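Local coordinates for protein transglutaminase elicitor (Phytophthora sojae, PDB 3TW5) that catalyses the transfer of acyl groups from protein-bound glutamines to amines such as lysine side chains, and probably acts as an elicitor of innate immunity in plants, at residues A208-L213 / R236-Y241; L277-E282 / Q302-L307; G84-S89 / S110-K115; S48-W53 / T74-V79. The protein carries 1 engineered substitution. All coordinates share one frame; numbering follows the deposited sequence.

Contact 1: residues A208-L213 / R236-Y241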
loop_
_atom_site.group_PDB
_atom_site.type_symbol
_atom_site.label_atom_id
_atom_site.label_comp_id
_atom_site.label_asym_id
_atom_site.label_seq_id
_atom_site.Cartn_x
_atom_site.Cartn_y
_atom_site.Cartn_z
ATOM N N ALA A 208 -9.700 -5.359 -13.063
ATOM C CA ALA A 208 -9.788 -4.901 -11.678
ATOM C C ALA A 208 -9.570 -3.395 -11.562
ATOM O O ALA A 208 -10.378 -2.700 -10.951
ATOM C CB ALA A 208 -8.801 -5.659 -10.794
ATOM N N SER A 209 -8.487 -2.899 -12.164
ATOM C CA SER A 209 -8.118 -1.483 -12.073
ATOM C C SER A 209 -9.180 -0.565 -12.662
ATOM O O SER A 209 -9.496 0.472 -12.084
ATOM C CB SER A 209 -6.771 -1.226 -12.751
ATOM O OG SER A 209 -5.748 -2.030 -12.188
ATOM N N ALA A 210 -9.736 -0.962 -13.805
ATOM C CA ALA A 210 -10.753 -0.170 -14.494
ATOM C C ALA A 210 -12.086 -0.147 -13.741
ATOM O O ALA A 210 -12.713 0.905 -13.617
ATOM C CB ALA A 210 -10.947 -0.672 -15.922
ATOM N N ASN A 211 -12.509 -1.308 -13.246
ATOM C CA ASN A 211 -13.753 -1.426 -12.486
ATOM C C ASN A 211 -13.704 -0.721 -11.126
ATOM O O ASN A 211 -14.609 0.040 -10.791
ATOM C CB ASN A 211 -14.143 -2.897 -12.308
ATOM C CG ASN A 211 -14.893 -3.455 -13.502
ATOM O OD1 ASN A 211 -16.119 -3.361 -13.577
ATOM N ND2 ASN A 211 -14.163 -4.058 -14.434
ATOM N N ILE A 212 -12.643 -0.965 -10.359
ATOM C CA ILE A 212 -12.536 -0.433 -8.997
ATOM C C ILE A 212 -12.323 1.089 -8.985
ATOM O O ILE A 212 -13.097 1.816 -8.353
ATOM C CB ILE A 212 -11.456 -1.178 -8.160
ATOM C CG1 ILE A 212 -11.812 -2.665 -8.035
ATOM C CG2 ILE A 212 -11.318 -0.557 -6.777
ATOM C CD1 ILE A 212 -10.642 -3.569 -7.682
ATOM N N LEU A 213 -11.294 1.560 -9.690
ATOM C CA LEU A 213 -11.010 2.997 -9.778
ATOM C C LEU A 213 -12.026 3.766 -10.631
ATOM O O LEU A 213 -12.355 4.914 -10.323
ATOM C CB LEU A 213 -9.595 3.250 -10.322
ATOM C CG LEU A 213 -8.327 3.204 -9.455
ATOM C CD1 LEU A 213 -8.441 4.056 -8.191
ATOM C CD2 LEU A 213 -7.926 1.788 -9.116
ATOM N N ARG A 236 -3.926 5.627 -6.088
ATOM C CA ARG A 236 -4.683 6.858 -6.284
ATOM C C ARG A 236 -5.472 6.837 -7.591
ATOM O O ARG A 236 -6.585 7.364 -7.655
ATOM C CB ARG A 236 -3.758 8.075 -6.254
ATOM C CG ARG A 236 -4.496 9.404 -6.229
ATOM C CD ARG A 236 -3.540 10.567 -6.353
ATOM N NE ARG A 236 -4.243 11.848 -6.386
ATOM C CZ ARG A 236 -3.640 13.035 -6.399
ATOM N NH1 ARG A 236 -2.315 13.120 -6.381
ATOM N NH2 ARG A 236 -4.364 14.143 -6.430
ATOM N N GLY A 237 -4.901 6.233 -8.631
ATOM C CA GLY A 237 -5.546 6.231 -9.937
ATOM C C GLY A 237 -4.982 5.291 -10.980
ATOM O O GLY A 237 -3.878 4.765 -10.840
ATOM N N PHE A 238 -5.762 5.100 -12.038
ATOM C CA PHE A 238 -5.407 4.237 -13.155
ATOM C C PHE A 238 -5.847 4.905 -14.454
ATOM O O PHE A 238 -7.018 5.272 -14.604
ATOM C CB PHE A 238 -6.084 2.873 -12.985
ATOM C CG PHE A 238 -6.023 1.993 -14.204
ATOM C CD1 PHE A 238 -4.877 1.264 -14.496
ATOM C CD2 PHE A 238 -7.127 1.869 -15.041
ATOM C CE1 PHE A 238 -4.826 0.434 -15.618
ATOM C CE2 PHE A 238 -7.085 1.043 -16.164
ATOM C CZ PHE A 238 -5.934 0.324 -16.453
ATOM N N LYS A 239 -4.908 5.071 -15.382
ATOM C CA LYS A 239 -5.210 5.679 -16.679
ATOM C C LYS A 239 -4.667 4.852 -17.841
ATOM O O LYS A 239 -3.515 4.421 -17.822
ATOM C CB LYS A 239 -4.680 7.114 -16.754
ATOM C CG LYS A 239 -5.190 7.887 -17.959
ATOM C CD LYS A 239 -4.643 9.303 -18.015
ATOM C CE LYS A 239 -5.268 10.060 -19.183
ATOM N NZ LYS A 239 -4.936 11.510 -19.168
ATOM N N VAL A 240 -5.520 4.633 -18.839
ATOM C CA VAL A 240 -5.134 3.961 -20.073
ATOM C C VAL A 240 -4.603 5.010 -21.047
ATOM O O VAL A 240 -5.311 5.957 -21.403
ATOM C CB VAL A 240 -6.323 3.196 -20.707
ATOM C CG1 VAL A 240 -5.893 2.484 -21.985
ATOM C CG2 VAL A 240 -6.912 2.201 -19.717
ATOM N N TYR A 241 -3.353 4.838 -21.464
ATOM C CA TYR A 241 -2.689 5.795 -22.344
ATOM C C TYR A 241 -2.779 5.413 -23.821
ATOM O O TYR A 241 -2.705 6.281 -24.689
ATOM C CB TYR A 241 -1.227 5.968 -21.930
ATOM C CG TYR A 241 -1.015 6.954 -20.800
ATOM C CD1 TYR A 241 -1.429 6.663 -19.499
ATOM C CD2 TYR A 241 -0.385 8.175 -21.031
ATOM C CE1 TYR A 241 -1.230 7.570 -18.458
ATOM C CE2 TYR A 241 -0.178 9.087 -19.998
ATOM C CZ TYR A 241 -0.602 8.779 -18.717
ATOM O OH TYR A 241 -0.396 9.679 -17.698
#
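Ser209 and Phe238 lie where helix 208-213 runs across strand 236-241, their CA atoms 6.4 Å apart. The CA atoms of Leu213 and Gly237 come equally near, so residues one helical turn apart face adjacent residues of the strand. The two short axes approach to 8.5 Å and their N-to-C directions differ by 126°. The join is made by side-chain packing, with no hydrogen bond between the segments. Ser209 CB sits over the centre of the Phe238 ring, 3.5 Å above its plane, as a CH-pi contact. Phe238 CG is anti to its backbone N (chi1 168°), on the side of the strand that the helix covers. Beside it, Ala210 CB approaches Phe238 CE2 at 4.2 Å. Leu213 covers the base of the same side chain, its CG 4.2 Å from Phe238 CB, while its CD1 reaches 3.8 Å from Arg236 O and also touches Gly237 CA. Ser209 OG turns back to bond Phe205 O, one turn earlier, which satisfies the hydroxyl within its own helix. On the strand a classic beta bulge sets Arg236 and Gly237 opposite the single residue Ser278. His206 packs edge-to-face with Phe238, which also touches Ser275 on the adjacent strand 269-280. Helix 202-215 thus lies between this antiparallel sheet and helix 5-15, whose Leu11 is touched by Ala208 and Ile212.

Contact 2: residues L277-E282 / Q302-L307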
loop_
_atom_site.group_PDB
_atom_site.type_symbol
_atom_site.label_atom_id
_atom_site.label_comp_id
_atom_site.label_asym_id
_atom_site.label_seq_id
_atom_site.Cartn_x
_atom_site.Cartn_y
_atom_site.Cartn_z
ATOM N N LEU A 277 -0.460 3.035 -13.593
ATOM C CA LEU A 277 -0.989 2.967 -12.241
ATOM C C LEU A 277 -0.330 4.060 -11.411
ATOM O O LEU A 277 0.872 4.295 -11.530
ATOM C CB LEU A 277 -0.716 1.589 -11.636
ATOM C CG LEU A 277 -1.472 1.182 -10.367
ATOM C CD1 LEU A 277 -2.967 1.078 -10.627
ATOM C CD2 LEU A 277 -0.930 -0.134 -9.833
ATOM N N SER A 278 -1.118 4.734 -10.580
ATOM C CA SER A 278 -0.607 5.829 -9.760
ATOM C C SER A 278 -0.851 5.569 -8.278
ATOM O O SER A 278 -1.985 5.334 -7.862
ATOM C CB SER A 278 -1.243 7.157 -10.177
ATOM O OG SER A 278 -1.136 7.350 -11.576
ATOM N N TRP A 279 0.218 5.613 -7.489
ATOM C CA TRP A 279 0.121 5.350 -6.060
ATOM C C TRP A 279 0.846 6.389 -5.219
ATOM O O TRP A 279 1.663 7.161 -5.727
ATOM C CB TRP A 279 0.648 3.953 -5.737
ATOM C CG TRP A 279 2.089 3.753 -6.065
ATOM C CD1 TRP A 279 3.157 4.055 -5.275
ATOM C CD2 TRP A 279 2.625 3.191 -7.268
ATOM N NE1 TRP A 279 4.328 3.715 -5.907
ATOM C CE2 TRP A 279 4.031 3.184 -7.134
ATOM C CE3 TRP A 279 2.053 2.691 -8.447
ATOM C CZ2 TRP A 279 4.878 2.700 -8.133
ATOM C CZ3 TRP A 279 2.896 2.209 -9.442
ATOM C CH2 TRP A 279 4.295 2.219 -9.277
ATOM N N ILE A 280 0.542 6.384 -3.924
ATOM C CA ILE A 280 1.124 7.314 -2.967
ATOM C C ILE A 280 2.360 6.684 -2.335
ATOM O O ILE A 280 2.354 5.496 -2.019
ATOM C CB ILE A 280 0.103 7.668 -1.860
ATOM C CG1 ILE A 280 -1.283 7.961 -2.453
ATOM C CG2 ILE A 280 0.604 8.820 -1.007
ATOM C CD1 ILE A 280 -1.344 9.110 -3.461
ATOM N N TYR A 281 3.420 7.473 -2.163
ATOM C CA TYR A 281 4.627 6.972 -1.500
ATOM C C TYR A 281 4.930 7.650 -0.154
ATOM O O TYR A 281 4.318 8.660 0.194
ATOM C CB TYR A 281 5.840 6.939 -2.447
ATOM C CG TYR A 281 6.406 8.281 -2.867
ATOM C CD1 TYR A 281 7.510 8.827 -2.211
ATOM C CD2 TYR A 281 5.862 8.986 -3.942
ATOM C CE1 TYR A 281 8.050 10.052 -2.601
ATOM C CE2 TYR A 281 6.393 10.212 -4.342
ATOM C CZ TYR A 281 7.486 10.741 -3.665
ATOM O OH TYR A 281 8.016 11.954 -4.052
ATOM N N GLU A 282 5.882 7.078 0.583
ATOM C CA GLU A 282 6.170 7.456 1.970
ATOM C C GLU A 282 6.821 8.830 2.133
ATOM O O GLU A 282 7.641 9.242 1.308
ATOM C CB GLU A 282 7.053 6.390 2.634
ATOM C CG GLU A 282 6.380 5.024 2.829
ATOM C CD GLU A 282 6.409 4.132 1.585
ATOM O OE1 GLU A 282 6.934 4.554 0.530
ATOM O OE2 GLU A 282 5.898 2.994 1.667
ATOM N N GLN A 302 3.832 4.083 -12.571
ATOM C CA GLN A 302 4.582 3.237 -13.488
ATOM C C GLN A 302 3.725 2.853 -14.687
ATOM O O GLN A 302 2.519 2.628 -14.554
ATOM C CB GLN A 302 5.068 1.977 -12.772
ATOM C CG GLN A 302 6.095 1.178 -13.549
ATOM C CD GLN A 302 6.876 0.230 -12.666
ATOM O OE1 GLN A 302 6.323 -0.718 -12.103
ATOM N NE2 GLN A 302 8.176 0.478 -12.542
ATOM N N TYR A 303 4.353 2.787 -15.857
ATOM C CA TYR A 303 3.671 2.312 -17.049
ATOM C C TYR A 303 3.706 0.794 -17.110
ATOM O O TYR A 303 4.652 0.161 -16.632
ATOM C CB TYR A 303 4.290 2.911 -18.316
ATOM C CG TYR A 303 4.011 4.383 -18.501
ATOM C CD1 TYR A 303 2.766 4.829 -18.939
ATOM C CD2 TYR A 303 4.998 5.333 -18.241
ATOM C CE1 TYR A 303 2.508 6.187 -19.113
ATOM C CE2 TYR A 303 4.754 6.692 -18.409
ATOM C CZ TYR A 303 3.510 7.114 -18.846
ATOM O OH TYR A 303 3.272 8.461 -19.010
ATOM N N TYR A 304 2.654 0.222 -17.683
ATOM C CA TYR A 304 2.569 -1.213 -17.903
ATOM C C TYR A 304 2.104 -1.483 -19.320
ATOM O O TYR A 304 1.200 -0.816 -19.829
ATOM C CB TYR A 304 1.633 -1.872 -16.886
ATOM C CG TYR A 304 2.079 -1.687 -15.456
ATOM C CD1 TYR A 304 3.191 -2.369 -14.959
ATOM C CD2 TYR A 304 1.399 -0.821 -14.601
ATOM C CE1 TYR A 304 3.611 -2.196 -13.646
ATOM C CE2 TYR A 304 1.810 -0.642 -13.282
ATOM C CZ TYR A 304 2.916 -1.334 -12.813
ATOM O OH TYR A 304 3.330 -1.164 -11.513
ATOM N N TYR A 305 2.738 -2.463 -19.949
ATOM C CA TYR A 305 2.497 -2.785 -21.345
ATOM C C TYR A 305 2.058 -4.236 -21.433
ATOM O O TYR A 305 2.736 -5.131 -20.923
ATOM C CB TYR A 305 3.765 -2.547 -22.175
ATOM C CG TYR A 305 4.498 -1.271 -21.814
ATOM C CD1 TYR A 305 4.207 -0.068 -22.458
ATOM C CD2 TYR A 305 5.473 -1.265 -20.813
ATOM C CE1 TYR A 305 4.872 1.107 -22.121
ATOM C CE2 TYR A 305 6.142 -0.099 -20.466
ATOM C CZ TYR A 305 5.838 1.084 -21.124
ATOM O OH TYR A 305 6.505 2.239 -20.778
ATOM N N TYR A 306 0.919 -4.462 -22.076
ATOM C CA TYR A 306 0.367 -5.801 -22.188
ATOM C C TYR A 306 -0.555 -5.972 -23.388
ATOM O O TYR A 306 -1.166 -5.013 -23.865
ATOM C CB TYR A 306 -0.357 -6.202 -20.892
ATOM C CG TYR A 306 -1.285 -5.154 -20.308
ATOM C CD1 TYR A 306 -0.815 -4.204 -19.400
ATOM C CD2 TYR A 306 -2.638 -5.128 -20.646
ATOM C CE1 TYR A 306 -1.665 -3.243 -18.856
ATOM C CE2 TYR A 306 -3.498 -4.173 -20.105
ATOM C CZ TYR A 306 -3.004 -3.235 -19.212
ATOM O OH TYR A 306 -3.852 -2.295 -18.678
ATOM N N LEU A 307 -0.624 -7.205 -23.879
ATOM C CA LEU A 307 -1.600 -7.590 -24.887
ATOM C C LEU A 307 -2.814 -8.157 -24.175
ATOM O O LEU A 307 -2.682 -9.062 -23.355
ATOM C CB LEU A 307 -1.025 -8.660 -25.824
ATOM C CG LEU A 307 0.113 -8.338 -26.797
ATOM C CD1 LEU A 307 0.654 -9.627 -27.398
ATOM C CD2 LEU A 307 -0.345 -7.379 -27.893
#
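Leu277 CB meets the Tyr304 ring at its edge, in the ring plane, with CE2 as the nearest atom at 3.8 Å. The Trp279 indole is likewise approached at an edge: its CH2 corner lies 3.6 Å from Gln302 CB, close to the indole plane. The indole thus meets the glutamine at its aliphatic root; further out, the amide plane is turned 78° from the indole. Trp279 CG stands between the backbone N and the carbonyl carbon (chi1 62°), and the benzo end of the indole reaches the neighbouring strand. There CZ3 comes within 4.0 Å of Tyr304 OH, the two aromatic side chains crossing at about a right angle. Phe205, from helix 202-215, packs edge-to-face with Tyr304. Between the strands, Leu277 and Gln302 form an antiparallel hydrogen-bonded pair: Leu277 N gives to Gln302 O at 3.2 Å, and Gln302 N to Leu277 O at 3.1 Å. Their side chains share one sheet face. Tyr303, whose CB leaves the strand on the other side, makes cation-pi contacts with Lys274 and Arg276. Strands 277-280 and 302-307 run antiparallel with a splay, their directions 150° apart. This is typical of paired strands in a twisted antiparallel sheet; here strands 269-280 and 299-310, neighbours both in the sheet and in strand order along the chain, are joined by a connection containing the short helix 289-292.

Contact 3: residues G84-S89 / S110-K115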
loop_
_atom_site.group_PDB
_atom_site.type_symbol
_atom_site.label_atom_id
_atom_site.label_comp_id
_atom_site.label_asym_id
_atom_site.label_seq_id
_atom_site.Cartn_x
_atom_site.Cartn_y
_atom_site.Cartn_z
ATOM N N GLY A 84 9.148 -2.733 16.904
ATOM C CA GLY A 84 10.399 -1.981 16.829
ATOM C C GLY A 84 11.665 -2.819 16.859
ATOM O O GLY A 84 11.679 -3.962 16.404
ATOM N N ILE A 85 12.728 -2.234 17.403
ATOM C CA ILE A 85 14.050 -2.863 17.447
ATOM C C ILE A 85 14.061 -4.143 18.296
ATOM O O ILE A 85 14.657 -5.147 17.900
ATOM C CB ILE A 85 15.144 -1.844 17.905
ATOM C CG1 ILE A 85 15.391 -0.813 16.795
ATOM C CG2 ILE A 85 16.450 -2.546 18.283
ATOM C CD1 ILE A 85 16.070 0.465 17.249
ATOM N N ASP A 86 13.380 -4.108 19.439
ATOM C CA ASP A 86 13.337 -5.256 20.350
ATOM C C ASP A 86 12.621 -6.477 19.774
ATOM O O ASP A 86 12.764 -7.584 20.296
ATOM C CB ASP A 86 12.725 -4.862 21.697
ATOM C CG ASP A 86 13.723 -4.175 22.617
ATOM O OD1 ASP A 86 14.942 -4.412 22.477
ATOM O OD2 ASP A 86 13.283 -3.404 23.494
ATOM N N SER A 87 11.865 -6.277 18.696
ATOM C CA SER A 87 11.179 -7.374 18.013
ATOM C C SER A 87 12.136 -8.263 17.211
ATOM O O SER A 87 11.735 -9.312 16.704
ATOM C CB SER A 87 10.061 -6.838 17.110
ATOM O OG SER A 87 10.579 -6.231 15.942
ATOM N N GLN A 88 13.396 -7.842 17.106
ATOM C CA GLN A 88 14.401 -8.574 16.334
ATOM C C GLN A 88 15.597 -9.008 17.192
ATOM O O GLN A 88 16.731 -9.072 16.706
ATOM C CB GLN A 88 14.876 -7.740 15.136
ATOM C CG GLN A 88 13.765 -7.131 14.273
ATOM C CD GLN A 88 12.924 -8.163 13.535
ATOM O OE1 GLN A 88 11.702 -8.047 13.473
ATOM N NE2 GLN A 88 13.574 -9.172 12.969
ATOM N N SER A 89 15.326 -9.324 18.461
ATOM C CA SER A 89 16.342 -9.767 19.427
ATOM C C SER A 89 17.209 -10.916 18.913
ATOM O O SER A 89 18.363 -11.059 19.322
ATOM C CB SER A 89 15.682 -10.196 20.740
ATOM O OG SER A 89 14.730 -9.249 21.177
ATOM N N SER A 110 20.829 -1.163 14.377
ATOM C CA SER A 110 19.696 -0.434 14.924
ATOM C C SER A 110 19.751 -0.397 16.445
ATOM O O SER A 110 19.615 -1.427 17.106
ATOM C CB SER A 110 18.391 -1.076 14.456
ATOM O OG SER A 110 18.415 -1.324 13.061
ATOM N N ILE A 111 19.956 0.801 16.984
ATOM C CA ILE A 111 20.058 1.013 18.423
ATOM C C ILE A 111 18.933 1.934 18.881
ATOM O O ILE A 111 18.712 2.993 18.295
ATOM C CB ILE A 111 21.441 1.608 18.816
ATOM C CG1 ILE A 111 22.575 0.672 18.381
ATOM C CG2 ILE A 111 21.521 1.872 20.320
ATOM C CD1 ILE A 111 23.933 1.337 18.285
ATOM N N ARG A 112 18.221 1.517 19.924
ATOM C CA ARG A 112 17.147 2.318 20.507
ATOM C C ARG A 112 17.687 3.588 21.162
ATOM O O ARG A 112 18.880 3.690 21.456
ATOM C CB ARG A 112 16.364 1.501 21.538
ATOM C CG ARG A 112 15.548 0.355 20.963
ATOM C CD ARG A 112 14.689 -0.294 22.032
ATOM N NE ARG A 112 13.592 0.578 22.447
ATOM C CZ ARG A 112 12.841 0.387 23.526
ATOM N NH1 ARG A 112 13.056 -0.649 24.324
ATOM N NH2 ARG A 112 11.872 1.242 23.812
ATOM N N THR A 113 16.797 4.552 21.384
ATOM C CA THR A 113 17.144 5.798 22.057
ATOM C C THR A 113 17.426 5.527 23.533
ATOM O O THR A 113 16.566 5.022 24.257
ATOM C CB THR A 113 16.009 6.837 21.922
ATOM O OG1 THR A 113 15.567 6.892 20.561
ATOM C CG2 THR A 113 16.483 8.215 22.350
ATOM N N GLY A 114 18.639 5.854 23.969
ATOM C CA GLY A 114 19.051 5.614 25.350
ATOM C C GLY A 114 19.919 4.379 25.498
ATOM O O GLY A 114 20.730 4.291 26.423
ATOM N N LYS A 115 19.740 3.422 24.588
ATOM C CA LYS A 115 20.536 2.196 24.571
ATOM C C LYS A 115 21.902 2.428 23.933
ATOM O O LYS A 115 22.129 3.454 23.289
ATOM C CB LYS A 115 19.785 1.067 23.856
ATOM C CG LYS A 115 18.995 0.141 24.784
ATOM C CD LYS A 115 17.701 0.771 25.286
ATOM C CE LYS A 115 16.986 -0.150 26.267
ATOM N NZ LYS A 115 15.723 0.452 26.779
#
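Ile85 and Arg112 lie side by side and head opposite ways where the turn after helix 72-82 packs against a small, disulfide-linked, three-stranded antiparallel sheet. Segment 110-115 leaves that sheet's outer strand 107-110 and bends into a type II turn from Arg112 to Lys115. Ile85 buries most: its CG1 lies 3.8 Å from Ser110 CB, its CD1 rests on the Ile111-Arg112 peptide, and Arg112 CG packs 3.8 Å from Ile85 CB. Ile85 also touches Tyr119 and Ile121 of strand 118-122. Beyond this apolar root the arginine bends at chi3 (71°), which places NE, and the guanidinium goes on to Asp86. The two side chains cross at about a right angle, with carboxylate and guanidinium planes 83° apart. Asp86 OD2 and Arg112 NH1 form a salt bridge at 2.9 Å, but its hydrogen bond is weak, with an N-H...O angle of 120°. Arg112 has further anionic partners, Asp77 at NH1 and Asp47 at NE, and its one guanidinium probably offsets the charge of all three carboxylates. Asp47 also accepts from Ile85 N. The turn carrying Ile85 is closed from within: Gly84 O receives both Ser87 N and Ser87 OG, the hydroxyl lying 2.6 Å from that oxygen.

Contact 4: residues S48-W53 / T74-V79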
loop_
_atom_site.group_PDB
_atom_site.type_symbol
_atom_site.label_atom_id
_atom_site.label_comp_id
_atom_site.label_asym_id
_atom_site.label_seq_id
_atom_site.Cartn_x
_atom_site.Cartn_y
_atom_site.Cartn_z
ATOM N N SER A 48 10.100 1.555 14.974
ATOM C CA SER A 48 8.698 1.842 14.644
ATOM C C SER A 48 8.282 3.279 14.977
ATOM O O SER A 48 8.954 4.225 14.573
ATOM C CB SER A 48 7.764 0.821 15.312
ATOM O OG SER A 48 6.422 1.000 14.892
ATOM N N ILE A 49 7.186 3.430 15.717
ATOM C CA ILE A 49 6.635 4.749 16.029
ATOM C C ILE A 49 7.280 5.395 17.256
ATOM O O ILE A 49 6.878 6.481 17.678
ATOM C CB ILE A 49 5.085 4.723 16.166
ATOM C CG1 ILE A 49 4.641 3.884 17.371
ATOM C CG2 ILE A 49 4.447 4.226 14.870
ATOM C CD1 ILE A 49 3.264 4.250 17.901
ATOM N N ASN A 50 8.281 4.722 17.821
ATOM C CA ASN A 50 9.114 5.294 18.879
ATOM C C ASN A 50 10.075 6.348 18.333
ATOM O O ASN A 50 10.668 7.112 19.097
ATOM C CB ASN A 50 9.925 4.202 19.589
ATOM C CG ASN A 50 9.127 3.450 20.636
ATOM O OD1 ASN A 50 7.999 3.806 20.967
ATOM N ND2 ASN A 50 9.727 2.398 21.173
ATOM N N VAL A 51 10.231 6.376 17.009
ATOM C CA VAL A 51 11.145 7.305 16.347
ATOM C C VAL A 51 10.716 8.756 16.546
ATOM O O VAL A 51 9.521 9.076 16.512
ATOM C CB VAL A 51 11.308 6.979 14.834
ATOM C CG1 VAL A 51 10.047 7.318 14.047
ATOM C CG2 VAL A 51 12.514 7.703 14.254
ATOM N N GLN A 52 11.702 9.615 16.786
ATOM C CA GLN A 52 11.477 11.051 16.811
ATOM C C GLN A 52 11.626 11.582 15.388
ATOM O O GLN A 52 12.726 11.935 14.955
ATOM C CB GLN A 52 12.448 11.737 17.776
ATOM C CG GLN A 52 12.239 11.344 19.235
ATOM C CD GLN A 52 13.209 12.031 20.178
ATOM O OE1 GLN A 52 14.241 11.468 20.539
ATOM N NE2 GLN A 52 12.882 13.255 20.578
ATOM N N TRP A 53 10.512 11.599 14.661
ATOM C CA TRP A 53 10.475 12.085 13.279
ATOM C C TRP A 53 10.712 13.597 13.230
ATOM O O TRP A 53 11.263 14.120 12.258
ATOM C CB TRP A 53 9.139 11.728 12.616
ATOM C CG TRP A 53 7.948 12.300 13.324
ATOM C CD1 TRP A 53 7.281 11.750 14.377
ATOM C CD2 TRP A 53 7.293 13.542 13.039
ATOM N NE1 TRP A 53 6.250 12.566 14.767
ATOM C CE2 TRP A 53 6.232 13.674 13.963
ATOM C CE3 TRP A 53 7.497 14.555 12.094
ATOM C CZ2 TRP A 53 5.376 14.780 13.971
ATOM C CZ3 TRP A 53 6.644 15.653 12.100
ATOM C CH2 TRP A 53 5.597 15.756 13.035
ATOM N N THR A 74 7.423 1.819 29.600
ATOM C CA THR A 74 6.827 0.501 29.331
ATOM C C THR A 74 5.999 0.451 28.050
ATOM O O THR A 74 5.969 -0.582 27.378
ATOM C CB THR A 74 5.976 -0.046 30.517
ATOM O OG1 THR A 74 4.975 0.909 30.884
ATOM C CG2 THR A 74 6.853 -0.377 31.729
ATOM N N PHE A 75 5.330 1.555 27.715
ATOM C CA PHE A 75 4.553 1.623 26.475
ATOM C C PHE A 75 5.452 1.623 25.241
ATOM O O PHE A 75 5.159 0.941 24.260
ATOM C CB PHE A 75 3.614 2.833 26.449
ATOM C CG PHE A 75 2.825 2.958 25.170
ATOM C CD1 PHE A 75 1.749 2.112 24.911
ATOM C CD2 PHE A 75 3.161 3.915 24.218
ATOM C CE1 PHE A 75 1.021 2.222 23.725
ATOM C CE2 PHE A 75 2.437 4.030 23.031
ATOM C CZ PHE A 75 1.369 3.183 22.785
ATOM N N MET A 76 6.539 2.390 25.294
ATOM C CA MET A 76 7.509 2.424 24.203
ATOM C C MET A 76 8.231 1.082 24.077
ATOM O O MET A 76 8.566 0.654 22.970
ATOM C CB MET A 76 8.518 3.560 24.393
ATOM C CG MET A 76 7.917 4.971 24.362
ATOM S SD MET A 76 9.096 6.284 23.940
ATOM C CE MET A 76 10.439 5.972 25.095
ATOM N N ASP A 77 8.459 0.421 25.211
ATOM C CA ASP A 77 9.061 -0.910 25.219
ATOM C C ASP A 77 8.130 -1.940 24.590
ATOM O O ASP A 77 8.589 -2.878 23.935
ATOM C CB ASP A 77 9.439 -1.337 26.640
ATOM C CG ASP A 77 10.696 -0.648 27.149
ATOM O OD1 ASP A 77 10.994 -0.788 28.353
ATOM O OD2 ASP A 77 11.383 0.038 26.359
ATOM N N ALA A 78 6.827 -1.756 24.797
ATOM C CA ALA A 78 5.814 -2.615 24.196
ATOM C C ALA A 78 5.816 -2.451 22.685
ATOM O O ALA A 78 5.783 -3.438 21.948
ATOM C CB ALA A 78 4.449 -2.299 24.760
ATOM N N VAL A 79 5.863 -1.196 22.239
ATOM C CA VAL A 79 5.965 -0.859 20.823
ATOM C C VAL A 79 7.194 -1.527 20.206
ATOM O O VAL A 79 7.109 -2.127 19.135
ATOM C CB VAL A 79 6.011 0.677 20.614
ATOM C CG1 VAL A 79 6.410 1.036 19.188
ATOM C CG2 VAL A 79 4.669 1.299 20.957
#
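Asn50 and Val79 bury the most surface here, followed by Met76, and together they seat the loop 48-53 on helix 74-79. Asn50 points its carboxamide at the helix and uses both ends of it. ND2 donates to Met76 O at 2.8 Å in a nearly straight bond (N-H...O 169°); the oxygen lies in the plane of the amide, whereas the donor stands above the plane of the Met76 carbonyl. A second bond from ND2, to Asp47 OD1, fixes the rotation of the group further. OD1 then faces carbon: Met76 CB is 3.5 Å away and Val79 CG1 3.7 Å. Val79 CG1, anti to its backbone N (chi1 168°), is the methyl that points into the loop. It meets Ile49 CG1 at 3.8 Å, the two side chains crossing at about a right angle, and Ser48 CB at 4.1 Å. The other methyl, CG2, turns back over a face of the Phe75 ring, toward its rim. Polar anchoring and apolar packing thus fall on successive residues of one short 3-10 turn. Helix 60-67 adjoins both segments, with Ala61 touched by Ile49, Asn50 and Phe75, while Leu163 of helix 154-167 packs on Ser48 and Ile49.

From the N terminus, contact 4 closes first, bringing 74-79 back to 48-53 around helix 60-67. Contact 3 follows, its loop from 84-89 to 110-115 holding strand 93-94 and most of strand 107-110. After a long interval contact 1 joins helix 202-215 to strand 232-246, and contact 2 then pairs strands 269-280 and 299-310. All four stand in series; none crosses or encloses another. Contacts 3 and 4 touch, tying the loop after strand 107-110 to helix 72-82. Contacts 1 and 2 meet at Ser278, within the large antiparallel sheet. Contacts 1 and 2 lie on one side of the chain's centre, contacts 3 and 4 on the other, with contacts 1 and 3 about 41 Å apart between centres.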